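Local coordinates for putative transcriptional regulator TRANSCRIPTION REGULATOR protein (Rhizobium meliloti, PDB 5NLA), which activates transcription as an AraC-like regulator that binds c-di-GMP by a PilZ-like mechanism and thereby regulates extracellular polysaccharide production, at residues R74-V79 against T104-Y109; S108-Q113 against P158-M163; G127-G132 against T164-I169; T143-G148 against N190-G195. All coordinates share one frame; numbering follows the deposited sequence.

Contact 1. Residues R74-V79 against T104-Y109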
loop_
_atom_site.group_PDB
_atom_site.type_symbol
_atom_site.label_atom_id
_atom_site.label_comp_id
_atom_site.label_asym_id
_atom_site.label_seq_id
_atom_site.Cartn_x
_atom_site.Cartn_y
_atom_site.Cartn_z
ATOM N N ARG A 74 -15.944 -1.689 -8.710
ATOM C CA ARG A 74 -17.276 -1.891 -9.289
ATOM C C ARG A 74 -18.304 -1.311 -8.346
ATOM O O ARG A 74 -18.097 -1.294 -7.135
ATOM C CB ARG A 74 -17.549 -3.377 -9.534
ATOM C CG ARG A 74 -16.565 -4.004 -10.514
ATOM C CD ARG A 74 -16.973 -5.377 -11.024
ATOM N NE ARG A 74 -18.111 -5.282 -11.945
ATOM C CZ ARG A 74 -19.394 -5.542 -11.653
ATOM N NH1 ARG A 74 -19.777 -5.950 -10.434
ATOM N NH2 ARG A 74 -20.313 -5.398 -12.608
ATOM N N LEU A 75 -19.411 -0.823 -8.892
ATOM C CA LEU A 75 -20.494 -0.307 -8.070
ATOM C C LEU A 75 -21.223 -1.446 -7.359
ATOM O O LEU A 75 -21.067 -2.608 -7.755
ATOM C CB LEU A 75 -21.494 0.461 -8.911
ATOM C CG LEU A 75 -20.978 1.726 -9.574
ATOM C CD1 LEU A 75 -22.045 2.194 -10.546
ATOM C CD2 LEU A 75 -20.629 2.809 -8.557
ATOM N N PRO A 76 -22.007 -1.123 -6.294
ATOM C CA PRO A 76 -22.830 -2.166 -5.679
ATOM C C PRO A 76 -23.923 -2.548 -6.622
ATOM O O PRO A 76 -24.295 -1.749 -7.472
ATOM C CB PRO A 76 -23.390 -1.510 -4.414
ATOM C CG PRO A 76 -22.500 -0.348 -4.152
ATOM C CD PRO A 76 -22.048 0.121 -5.506
ATOM N N ASP A 77 -24.401 -3.775 -6.497
ATOM C CA ASP A 77 -25.486 -4.246 -7.324
ATOM C C ASP A 77 -26.708 -3.390 -7.074
ATOM O O ASP A 77 -27.082 -3.181 -5.920
ATOM C CB ASP A 77 -25.795 -5.727 -7.067
ATOM C CG ASP A 77 -25.300 -6.619 -8.199
ATOM O OD1 ASP A 77 -24.052 -6.680 -8.410
ATOM O OD2 ASP A 77 -26.171 -7.222 -8.890
ATOM N N GLY A 78 -27.298 -2.877 -8.159
ATOM C CA GLY A 78 -28.455 -1.978 -8.088
ATOM C C GLY A 78 -28.145 -0.539 -8.447
ATOM O O GLY A 78 -28.958 0.128 -9.049
ATOM N N VAL A 79 -26.962 -0.063 -8.092
ATOM C CA VAL A 79 -26.607 1.345 -8.223
ATOM C C VAL A 79 -26.225 1.669 -9.656
ATOM O O VAL A 79 -25.312 1.069 -10.227
ATOM C CB VAL A 79 -25.424 1.687 -7.297
ATOM C CG1 VAL A 79 -24.987 3.144 -7.462
ATOM C CG2 VAL A 79 -25.781 1.334 -5.854
ATOM N N THR A 104 -15.042 8.205 -0.114
ATOM C CA THR A 104 -15.538 7.373 -1.194
ATOM C C THR A 104 -16.934 6.778 -0.888
ATOM O O THR A 104 -17.237 6.492 0.273
ATOM C CB THR A 104 -14.486 6.282 -1.500
ATOM O OG1 THR A 104 -14.723 5.738 -2.800
ATOM C CG2 THR A 104 -14.482 5.177 -0.445
ATOM N N PRO A 105 -17.803 6.635 -1.910
ATOM C CA PRO A 105 -19.092 5.945 -1.710
ATOM C C PRO A 105 -18.938 4.418 -1.658
ATOM O O PRO A 105 -17.842 3.908 -1.862
ATOM C CB PRO A 105 -19.922 6.356 -2.939
ATOM C CG PRO A 105 -19.214 7.518 -3.531
ATOM C CD PRO A 105 -17.766 7.308 -3.216
ATOM N N ALA A 106 -20.030 3.702 -1.380
ATOM C CA ALA A 106 -19.980 2.241 -1.307
ATOM C C ALA A 106 -19.585 1.680 -2.649
ATOM O O ALA A 106 -20.157 2.049 -3.662
ATOM C CB ALA A 106 -21.308 1.652 -0.879
ATOM N N HIS A 107 -18.575 0.818 -2.653
ATOM C CA HIS A 107 -18.164 0.111 -3.868
ATOM C C HIS A 107 -17.516 -1.199 -3.457
ATOM O O HIS A 107 -17.338 -1.473 -2.262
ATOM C CB HIS A 107 -17.178 0.963 -4.681
ATOM C CG HIS A 107 -15.906 1.245 -3.952
ATOM N ND1 HIS A 107 -15.832 2.137 -2.905
ATOM C CD2 HIS A 107 -14.672 0.703 -4.071
ATOM C CE1 HIS A 107 -14.603 2.153 -2.425
ATOM N NE2 HIS A 107 -13.880 1.288 -3.112
ATOM N N SER A 108 -17.200 -2.017 -4.446
ATOM C CA SER A 108 -16.426 -3.212 -4.226
ATOM C C SER A 108 -15.073 -3.068 -4.948
ATOM O O SER A 108 -14.914 -2.257 -5.886
ATOM C CB SER A 108 -17.209 -4.434 -4.671
ATOM O OG SER A 108 -17.342 -4.436 -6.078
ATOM N N TYR A 109 -14.102 -3.847 -4.476
ATOM C CA TYR A 109 -12.715 -3.739 -4.937
ATOM C C TYR A 109 -12.043 -5.108 -5.072
ATOM O O TYR A 109 -12.310 -6.040 -4.306
ATOM C CB TYR A 109 -11.903 -2.824 -3.996
ATOM C CG TYR A 109 -12.027 -3.158 -2.518
ATOM C CD1 TYR A 109 -11.210 -4.112 -1.930
ATOM C CD2 TYR A 109 -12.982 -2.530 -1.721
ATOM C CE1 TYR A 109 -11.319 -4.414 -0.584
ATOM C CE2 TYR A 109 -13.101 -2.822 -0.364
ATOM C CZ TYR A 109 -12.266 -3.770 0.207
ATOM O OH TYR A 109 -12.387 -4.090 1.551
#
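The carbonyl oxygen of Arg74 is held by two groups of a single residue, Ser108. The stronger bond comes from the backbone, with Ser108 N 2.9 Å from Arg74 O and the hydrogen almost exactly on the line between them (177°). The hydroxyl adds a weak second bond, Ser108 OG to Arg74 O at 3.4 Å. It gets there because OG stands between the backbone N and the carbonyl carbon (chi1 69°), a rotation that also lays OG against Arg74 CB at 3.6 Å. In the other direction Arg74 N donates to Ser108 O over 3.1 Å. This pair of backbone bonds makes Arg74 and Ser108 a hydrogen-bonded pair of antiparallel strands: 72-74 is an outermost strand of a five-stranded sheet and 107-111 is its inner neighbour. Both side chains start on the same face, but the arginine chain bends at chi3, and its end leads away. Past Leu75, whose side chain turns to Phe60 and Phe85, the pairing stops. Pro76 has no N-H to offer and instead sets its ring beside the other chain, with Pro76 CD 3.3 Å from Ala106 O and Pro76 CG 4.0 Å from Ala106 CB. A type II turn then runs from Pro76 to Val79, closed by Val79 N to Pro76 O, with Gly78 at its third position, where a CB would be jammed against the preceding carbonyl. On the other segment, the His107 ring is held from its own chain: His107 ND1 donates in the ring plane to Pro105 O at 2.9 Å, nearly straight (172°).

Contact 2. Residues S108-Q113 against P158-M163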
loop_
_atom_site.group_PDB
_atom_site.type_symbol
_atom_site.label_atom_id
_atom_site.label_comp_id
_atom_site.label_asym_id
_atom_site.label_seq_id
_atom_site.Cartn_x
_atom_site.Cartn_y
_atom_site.Cartn_z
ATOM N N SER A 108 -17.200 -2.017 -4.446
ATOM C CA SER A 108 -16.426 -3.212 -4.226
ATOM C C SER A 108 -15.073 -3.068 -4.948
ATOM O O SER A 108 -14.914 -2.257 -5.886
ATOM C CB SER A 108 -17.209 -4.434 -4.671
ATOM O OG SER A 108 -17.342 -4.436 -6.078
ATOM N N TYR A 109 -14.102 -3.847 -4.476
ATOM C CA TYR A 109 -12.715 -3.739 -4.937
ATOM C C TYR A 109 -12.043 -5.108 -5.072
ATOM O O TYR A 109 -12.310 -6.040 -4.306
ATOM C CB TYR A 109 -11.903 -2.824 -3.996
ATOM C CG TYR A 109 -12.027 -3.158 -2.518
ATOM C CD1 TYR A 109 -11.210 -4.112 -1.930
ATOM C CD2 TYR A 109 -12.982 -2.530 -1.721
ATOM C CE1 TYR A 109 -11.319 -4.414 -0.584
ATOM C CE2 TYR A 109 -13.101 -2.822 -0.364
ATOM C CZ TYR A 109 -12.266 -3.770 0.207
ATOM O OH TYR A 109 -12.387 -4.090 1.551
ATOM N N GLU A 110 -11.171 -5.218 -6.064
ATOM C CA GLU A 110 -10.336 -6.409 -6.237
ATOM C C GLU A 110 -8.931 -6.004 -6.647
ATOM O O GLU A 110 -8.758 -5.181 -7.549
ATOM C CB GLU A 110 -10.932 -7.344 -7.288
ATOM C CG GLU A 110 -10.186 -8.663 -7.419
ATOM C CD GLU A 110 -10.945 -9.718 -8.207
ATOM O OE1 GLU A 110 -11.930 -9.370 -8.903
ATOM O OE2 GLU A 110 -10.550 -10.905 -8.132
ATOM N N ARG A 111 -7.940 -6.571 -5.962
ATOM C CA ARG A 111 -6.561 -6.605 -6.448
ATOM C C ARG A 111 -6.282 -8.068 -6.706
ATOM O O ARG A 111 -6.240 -8.858 -5.768
ATOM C CB ARG A 111 -5.616 -6.042 -5.405
ATOM C CG ARG A 111 -4.177 -5.955 -5.859
ATOM C CD ARG A 111 -3.370 -5.052 -4.950
ATOM N NE ARG A 111 -1.976 -4.979 -5.369
ATOM C CZ ARG A 111 -1.518 -4.264 -6.389
ATOM N NH1 ARG A 111 -2.317 -3.551 -7.171
ATOM N NH2 ARG A 111 -0.218 -4.283 -6.643
ATOM N N SER A 112 -6.135 -8.434 -7.982
ATOM C CA SER A 112 -6.076 -9.849 -8.387
ATOM C C SER A 112 -4.670 -10.392 -8.733
ATOM O O SER A 112 -3.706 -9.641 -8.899
ATOM C CB SER A 112 -6.997 -10.050 -9.584
ATOM O OG SER A 112 -6.482 -9.355 -10.696
ATOM N N GLN A 113 -4.594 -11.711 -8.880
ATOM C CA GLN A 113 -3.375 -12.389 -9.341
ATOM C C GLN A 113 -2.879 -11.801 -10.666
ATOM O O GLN A 113 -1.715 -11.443 -10.785
ATOM C CB GLN A 113 -3.598 -13.901 -9.489
ATOM C CG GLN A 113 -4.032 -14.626 -8.212
ATOM C CD GLN A 113 -2.883 -15.124 -7.337
ATOM O OE1 GLN A 113 -1.825 -14.477 -7.205
ATOM N NE2 GLN A 113 -3.097 -16.289 -6.718
ATOM N N PRO A 158 -3.055 -10.805 -3.280
ATOM C CA PRO A 158 -4.376 -10.431 -3.766
ATOM C C PRO A 158 -5.412 -10.338 -2.659
ATOM O O PRO A 158 -5.252 -10.938 -1.594
ATOM C CB PRO A 158 -4.735 -11.543 -4.751
ATOM C CG PRO A 158 -3.892 -12.704 -4.367
ATOM C CD PRO A 158 -2.671 -12.175 -3.682
ATOM N N TYR A 159 -6.443 -9.538 -2.923
ATOM C CA TYR A 159 -7.601 -9.420 -2.053
ATOM C C TYR A 159 -8.849 -8.928 -2.810
ATOM O O TYR A 159 -8.752 -8.188 -3.791
ATOM C CB TYR A 159 -7.282 -8.513 -0.871
ATOM C CG TYR A 159 -6.927 -7.078 -1.212
ATOM C CD1 TYR A 159 -7.904 -6.072 -1.253
ATOM C CD2 TYR A 159 -5.626 -6.713 -1.438
ATOM C CE1 TYR A 159 -7.579 -4.752 -1.537
ATOM C CE2 TYR A 159 -5.285 -5.397 -1.725
ATOM C CZ TYR A 159 -6.260 -4.418 -1.776
ATOM O OH TYR A 159 -5.880 -3.125 -2.066
ATOM N N ARG A 160 -10.003 -9.396 -2.343
ATOM C CA ARG A 160 -11.341 -9.008 -2.813
ATOM C C ARG A 160 -12.034 -8.360 -1.620
ATOM O O ARG A 160 -11.871 -8.807 -0.482
ATOM C CB ARG A 160 -12.171 -10.253 -3.219
ATOM C CG ARG A 160 -11.965 -10.750 -4.636
ATOM C CD ARG A 160 -11.962 -12.278 -4.785
ATOM N NE ARG A 160 -11.037 -12.971 -3.863
ATOM C CZ ARG A 160 -9.689 -12.922 -3.882
ATOM N NH1 ARG A 160 -9.008 -12.208 -4.792
ATOM N NH2 ARG A 160 -9.008 -13.609 -2.959
ATOM N N GLY A 161 -12.835 -7.337 -1.864
ATOM C CA GLY A 161 -13.742 -6.876 -0.823
ATOM C C GLY A 161 -14.783 -5.866 -1.228
ATOM O O GLY A 161 -14.955 -5.549 -2.401
ATOM N N ARG A 162 -15.484 -5.382 -0.218
ATOM C CA ARG A 162 -16.492 -4.347 -0.371
ATOM C C ARG A 162 -16.335 -3.363 0.768
ATOM O O ARG A 162 -15.992 -3.756 1.895
ATOM C CB ARG A 162 -17.899 -4.936 -0.288
ATOM C CG ARG A 162 -18.200 -6.100 -1.221
ATOM C CD ARG A 162 -19.654 -6.580 -1.164
ATOM N NE ARG A 162 -20.318 -6.255 0.100
ATOM C CZ ARG A 162 -20.978 -5.115 0.371
ATOM N NH1 ARG A 162 -21.102 -4.121 -0.524
ATOM N NH2 ARG A 162 -21.519 -4.948 1.575
ATOM N N MET A 163 -16.570 -2.089 0.485
ATOM C CA MET A 163 -16.805 -1.152 1.566
ATOM C C MET A 163 -18.099 -0.385 1.375
ATOM O O MET A 163 -18.590 -0.149 0.275
ATOM C CB MET A 163 -15.620 -0.199 1.813
ATOM C CG MET A 163 -15.207 0.678 0.651
ATOM S SD MET A 163 -13.822 1.738 1.096
ATOM C CE MET A 163 -12.570 0.534 0.750
#
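Pro158 leads in with its ring against the end of the other strand: Pro158 CB lies 3.2 Å from Arg111 O, and CG meets the bent side chain of Gln113. At Tyr159 the backbone pairs both ways with Arg111, Arg111 N reaching Tyr159 O at 2.8 Å. Arg111 CB sits over one face of the Tyr159 ring, 4.0 Å from its centroid, while the edge of that ring meets Tyr109 CD1 at 3.7 Å from Tyr159 CE1, the two tyrosine side chains crossing at about a right angle. The extended arginine (CG anti to the backbone N, chi1 -176°) ends on Leu155 O, Pro69 O, Leu70 O and Ser119. These are neighbouring antiparallel strands of the five-stranded sheet, with alternate residues on opposite faces. Arg160 lies side by side with Glu110, its NH1 in a long salt bridge to Glu110 OE2 at 3.9 Å; NH2 pairs with Glu137. Gly161 pairs both ways with Tyr109, and Gly161 CA lies over one face of that ring, a CH-pi contact 3.8 Å from the centroid, while Tyr109 OH bonds Thr136. An alanine in place of Tyr109 would probably leave Gly161 uncovered on this face and Thr136 without that hydroxyl partner. Arg162 CG touches Ser108 CB, and Met163 CE ends 3.6 Å from Tyr109 CE2.

Contact 3. Residues G127-G132 against T164-I169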
loop_
_atom_site.group_PDB
_atom_site.type_symbol
_atom_site.label_atom_id
_atom_site.label_comp_id
_atom_site.label_asym_id
_atom_site.label_seq_id
_atom_site.Cartn_x
_atom_site.Cartn_y
_atom_site.Cartn_z
ATOM N N GLY A 127 -4.591 1.174 6.777
ATOM C CA GLY A 127 -5.697 2.103 6.547
ATOM C C GLY A 127 -6.609 2.196 7.744
ATOM O O GLY A 127 -7.067 1.175 8.242
ATOM N N LEU A 128 -6.860 3.425 8.193
ATOM C CA LEU A 128 -7.752 3.711 9.314
ATOM C C LEU A 128 -9.067 4.264 8.808
ATOM O O LEU A 128 -9.054 5.165 7.988
ATOM C CB LEU A 128 -7.125 4.783 10.193
ATOM C CG LEU A 128 -7.937 5.272 11.387
ATOM C CD1 LEU A 128 -8.180 4.133 12.368
ATOM C CD2 LEU A 128 -7.192 6.426 12.039
ATOM N N PHE A 129 -10.188 3.788 9.346
ATOM C CA PHE A 129 -11.514 4.321 8.984
ATOM C C PHE A 129 -11.981 5.329 10.029
ATOM O O PHE A 129 -12.058 5.002 11.220
ATOM C CB PHE A 129 -12.541 3.190 8.858
ATOM C CG PHE A 129 -12.440 2.419 7.567
ATOM C CD1 PHE A 129 -11.272 1.753 7.224
ATOM C CD2 PHE A 129 -13.509 2.353 6.700
ATOM C CE1 PHE A 129 -11.173 1.049 6.036
ATOM C CE2 PHE A 129 -13.418 1.657 5.511
ATOM C CZ PHE A 129 -12.249 1.002 5.176
ATOM N N ARG A 130 -12.292 6.546 9.585
ATOM C CA ARG A 130 -12.999 7.522 10.428
ATOM C C ARG A 130 -14.457 7.084 10.514
ATOM O O ARG A 130 -15.033 7.022 11.590
ATOM C CB ARG A 130 -12.925 8.945 9.858
ATOM C CG ARG A 130 -11.543 9.419 9.422
ATOM C CD ARG A 130 -10.514 9.137 10.494
ATOM N NE ARG A 130 -9.292 9.908 10.315
ATOM C CZ ARG A 130 -8.298 9.947 11.203
ATOM N NH1 ARG A 130 -8.378 9.261 12.342
ATOM N NH2 ARG A 130 -7.216 10.684 10.959
ATOM N N SER A 131 -15.035 6.799 9.351
ATOM C CA SER A 131 -16.370 6.239 9.228
ATOM C C SER A 131 -16.414 5.192 8.119
ATOM O O SER A 131 -15.585 5.194 7.234
ATOM C CB SER A 131 -17.358 7.342 8.897
ATOM O OG SER A 131 -17.048 7.914 7.641
ATOM N N GLY A 132 -17.419 4.332 8.176
ATOM C CA GLY A 132 -17.621 3.267 7.216
ATOM C C GLY A 132 -17.080 1.946 7.726
ATOM O O GLY A 132 -16.545 1.850 8.825
ATOM N N THR A 164 -18.642 -0.015 2.508
ATOM C CA THR A 164 -19.740 0.895 2.596
ATOM C C THR A 164 -19.129 2.267 2.190
ATOM O O THR A 164 -17.921 2.330 1.842
ATOM C CB THR A 164 -20.311 0.788 4.041
ATOM O OG1 THR A 164 -21.725 0.930 4.006
ATOM C CG2 THR A 164 -19.724 1.787 4.978
ATOM N N ASP A 165 -19.923 3.339 2.189
ATOM C CA ASP A 165 -19.361 4.676 2.046
ATOM C C ASP A 165 -18.454 4.924 3.243
ATOM O O ASP A 165 -18.729 4.453 4.333
ATOM C CB ASP A 165 -20.436 5.748 1.910
ATOM C CG ASP A 165 -21.193 6.033 3.216
ATOM O OD1 ASP A 165 -21.359 5.149 4.084
ATOM O OD2 ASP A 165 -21.669 7.168 3.357
ATOM N N ALA A 166 -17.333 5.602 3.039
ATOM C CA ALA A 166 -16.332 5.673 4.087
ATOM C C ALA A 166 -15.404 6.837 3.903
ATOM O O ALA A 166 -15.275 7.372 2.809
ATOM C CB ALA A 166 -15.533 4.378 4.138
ATOM N N ALA A 167 -14.783 7.225 5.011
ATOM C CA ALA A 167 -13.684 8.179 5.036
ATOM C C ALA A 167 -12.542 7.463 5.710
ATOM O O ALA A 167 -12.691 6.972 6.826
ATOM C CB ALA A 167 -14.057 9.421 5.839
ATOM N N SER A 168 -11.409 7.389 5.044
ATOM C CA SER A 168 -10.257 6.750 5.638
ATOM C C SER A 168 -9.011 7.590 5.475
ATOM O O SER A 168 -8.948 8.493 4.633
ATOM C CB SER A 168 -10.043 5.343 5.052
ATOM O OG SER A 168 -9.900 5.363 3.646
ATOM N N ILE A 169 -8.030 7.292 6.320
ATOM C CA ILE A 169 -6.672 7.774 6.129
ATOM C C ILE A 169 -5.777 6.537 5.923
ATOM O O ILE A 169 -5.798 5.592 6.724
ATOM C CB ILE A 169 -6.233 8.738 7.261
ATOM C CG1 ILE A 169 -4.857 9.350 6.947
ATOM C CG2 ILE A 169 -6.236 8.057 8.622
ATOM C CD1 ILE A 169 -4.629 10.707 7.586
#
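Leu128 and Ile169 meet in the close part of the contact, where the backbones bond both ways (Leu128 N to Ile169 O, 2.8 Å) and Leu128 CB lies 3.7 Å from Ile169 CG2. On the other face of the sheet the Phe129 ring has Ser168 CB over one of its faces, and Ala166 CB comes within 3.7 Å of Phe129 CE2. Then the register slips by one: Arg130 and Ser131 both face Ala167, a classic beta bulge. Ala167 O takes a bond from Arg130 N at 2.8 Å and a weak one from Ser131 N at 3.4 Å. The chain turns its corner here, and beyond it the contact thins toward solvent. Ser131 still accepts from Ala167 N, but Gly132 meets the other segment mainly through Gly132 CA, 3.4 Å from Thr164 CG2, and Asp165 is exposed. The Arg130 chain bends at CD (chi2 -48°); at its end one face of the guanidinium lies over Ile169 CG2, which sits toward its rim, 3.7 Å from Arg130 NH2. An alanine here would probably leave Ile169 CG2 uncovered on the guanidinium's side, and Asn206 OD1 without the hydrogen bond it receives from NH1. Helix 196-211 supplies Asn206 and covers this face, its Ala202 touching Leu128 and its Ile205 touching Ile169; within the seven-stranded sheet, strand 150-154 flanks 124-129 on one side, and strand 97-104 flanks 166-173 on the other.

Contact 4. Residues T143-G148 against N190-G195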
loop_
_atom_site.group_PDB
_atom_site.type_symbol
_atom_site.label_atom_id
_atom_site.label_comp_id
_atom_site.label_asym_id
_atom_site.label_seq_id
_atom_site.Cartn_x
_atom_site.Cartn_y
_atom_site.Cartn_z
ATOM N N THR A 143 -12.210 -10.442 6.819
ATOM C CA THR A 143 -11.853 -9.550 7.890
ATOM C C THR A 143 -12.731 -8.316 7.741
ATOM O O THR A 143 -12.960 -7.846 6.630
ATOM C CB THR A 143 -10.355 -9.223 7.771
ATOM O OG1 THR A 143 -9.623 -10.196 8.513
ATOM C CG2 THR A 143 -10.024 -7.857 8.304
ATOM N N GLU A 144 -13.220 -7.799 8.861
ATOM C CA GLU A 144 -14.076 -6.615 8.880
ATOM C C GLU A 144 -13.396 -5.488 9.633
ATOM O O GLU A 144 -12.988 -5.669 10.770
ATOM C CB GLU A 144 -15.409 -6.928 9.547
ATOM C CG GLU A 144 -16.377 -5.761 9.444
ATOM C CD GLU A 144 -17.609 -5.917 10.285
ATOM O OE1 GLU A 144 -17.740 -6.936 11.000
ATOM O OE2 GLU A 144 -18.453 -4.997 10.217
ATOM N N THR A 145 -13.316 -4.325 9.004
ATOM C CA THR A 145 -12.692 -3.147 9.577
ATOM C C THR A 145 -13.785 -2.119 9.685
ATOM O O THR A 145 -14.415 -1.796 8.687
ATOM C CB THR A 145 -11.584 -2.583 8.654
ATOM O OG1 THR A 145 -10.514 -3.539 8.502
ATOM C CG2 THR A 145 -11.013 -1.278 9.213
ATOM N N GLY A 146 -14.019 -1.610 10.889
ATOM C CA GLY A 146 -15.015 -0.568 11.116
ATOM C C GLY A 146 -14.395 0.711 11.619
ATOM O O GLY A 146 -13.182 0.788 11.773
ATOM N N PRO A 147 -15.235 1.720 11.923
ATOM C CA PRO A 147 -14.740 3.024 12.387
ATOM C C PRO A 147 -13.745 2.912 13.544
ATOM O O PRO A 147 -13.941 2.103 14.459
ATOM C CB PRO A 147 -16.018 3.736 12.840
ATOM C CG PRO A 147 -17.102 3.103 12.030
ATOM C CD PRO A 147 -16.711 1.658 11.990
ATOM N N GLY A 148 -12.671 3.695 13.459
ATOM C CA GLY A 148 -11.635 3.729 14.482
ATOM C C GLY A 148 -10.736 2.518 14.500
ATOM O O GLY A 148 -9.997 2.336 15.456
ATOM N N ASN A 190 -3.922 -9.009 5.937
ATOM C CA ASN A 190 -5.377 -8.811 5.991
ATOM C C ASN A 190 -5.906 -9.034 7.397
ATOM O O ASN A 190 -6.775 -9.879 7.623
ATOM C CB ASN A 190 -6.105 -9.694 4.972
ATOM C CG ASN A 190 -7.476 -9.164 4.619
ATOM O OD1 ASN A 190 -7.628 -7.997 4.214
ATOM N ND2 ASN A 190 -8.488 -10.022 4.745
ATOM N N SER A 191 -5.360 -8.275 8.344
ATOM C CA SER A 191 -5.856 -8.297 9.716
ATOM C C SER A 191 -6.329 -6.922 10.166
ATOM O O SER A 191 -6.090 -5.905 9.513
ATOM C CB SER A 191 -4.793 -8.856 10.660
ATOM O OG SER A 191 -3.554 -8.226 10.437
ATOM N N VAL A 192 -7.025 -6.915 11.290
ATOM C CA VAL A 192 -7.552 -5.689 11.872
ATOM C C VAL A 192 -6.662 -5.300 13.039
ATOM O O VAL A 192 -6.189 -6.167 13.785
ATOM C CB VAL A 192 -8.991 -5.858 12.406
ATOM C CG1 VAL A 192 -9.669 -4.502 12.527
ATOM C CG2 VAL A 192 -9.800 -6.761 11.498
ATOM N N LEU A 193 -6.452 -3.997 13.199
ATOM C CA LEU A 193 -5.765 -3.468 14.363
ATOM C C LEU A 193 -6.776 -2.684 15.179
ATOM O O LEU A 193 -7.294 -1.665 14.721
ATOM C CB LEU A 193 -4.582 -2.592 13.951
ATOM C CG LEU A 193 -3.750 -3.118 12.777
ATOM C CD1 LEU A 193 -2.701 -2.089 12.372
ATOM C CD2 LEU A 193 -3.115 -4.452 13.148
ATOM N N SER A 194 -7.098 -3.208 16.357
ATOM C CA SER A 194 -7.902 -2.491 17.348
ATOM C C SER A 194 -7.348 -2.790 18.733
ATOM O O SER A 194 -6.715 -3.837 18.950
ATOM C CB SER A 194 -9.388 -2.859 17.247
ATOM O OG SER A 194 -9.612 -4.222 17.544
ATOM N N GLY A 195 -7.579 -1.856 19.651
ATOM C CA GLY A 195 -6.975 -1.882 20.987
ATOM C C GLY A 195 -6.358 -0.536 21.310
ATOM O O GLY A 195 -6.499 0.423 20.543
#
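One side-chain hydrogen bond, Thr143 OG1 to Asn190 O at 3.0 Å, is the sole hydrogen bond between the two segments, whose strands run side by side without a backbone bond. Their short axes come within 6.7 Å and lie 30° from parallel. Thr143 supplies most of the surface on its side. Its OG1 stands anti to its own carbonyl carbon, beside the backbone N (chi1 -89°), and from there donates to Asn190 O. Thr143 CG2 packs against Val192 CG2 at 3.4 Å, the two side chains lying alongside and pointing opposite ways. Val192 CG2 also rests 3.4 Å from Glu144 O. The strands belong to different sheets: 141-145 is an outermost strand of the five-stranded antiparallel sheet and 191-193 of the seven-stranded one, so here two sheet edges meet through side chains set against each other and against backbone carbonyls. Asn190 adopts left-handed backbone angles (phi 61°) and forms a G1 beta bulge with Ser191, both facing Phe152. Its amide passes beside Thr143, ND2 lying 3.6 Å from Thr143 CB, and is fixed at both ends: ND2 donates to Thr136 O of the five-stranded sheet, while OD1 accepts from Arg153 NH1 of the seven-stranded one. Farther along, Thr145 OG1 only brushes Val192 CG1 at 4.2 Å, and Glu144, turned the other way, forms a salt bridge with Arg133.

In the fold
Contacts 1 and 2 share Ser108 and Tyr109 on strand 107-111, so the three strands 72-74, 107-111 and 159-163 lie next to one another in the five-stranded sheet; the two centres are 12 Å apart, and His107 O lies 2.9 Å from Met163 N, a probable hydrogen bond. Contact 3 belongs to the seven-stranded sheet; its segment 164-169 continues directly from 158-163, while contacts 2 and 3 alternate along the chain. It reaches contact 1 through Thr104 O and Ala166 N, 2.9 Å apart, and contact 4 through Phe129 O and Gly148 N, 2.7 Å apart. Contact 4 bridges the edges of both sheets, its centre 11 Å from that of contact 3 and 21 Å from that of contact 1.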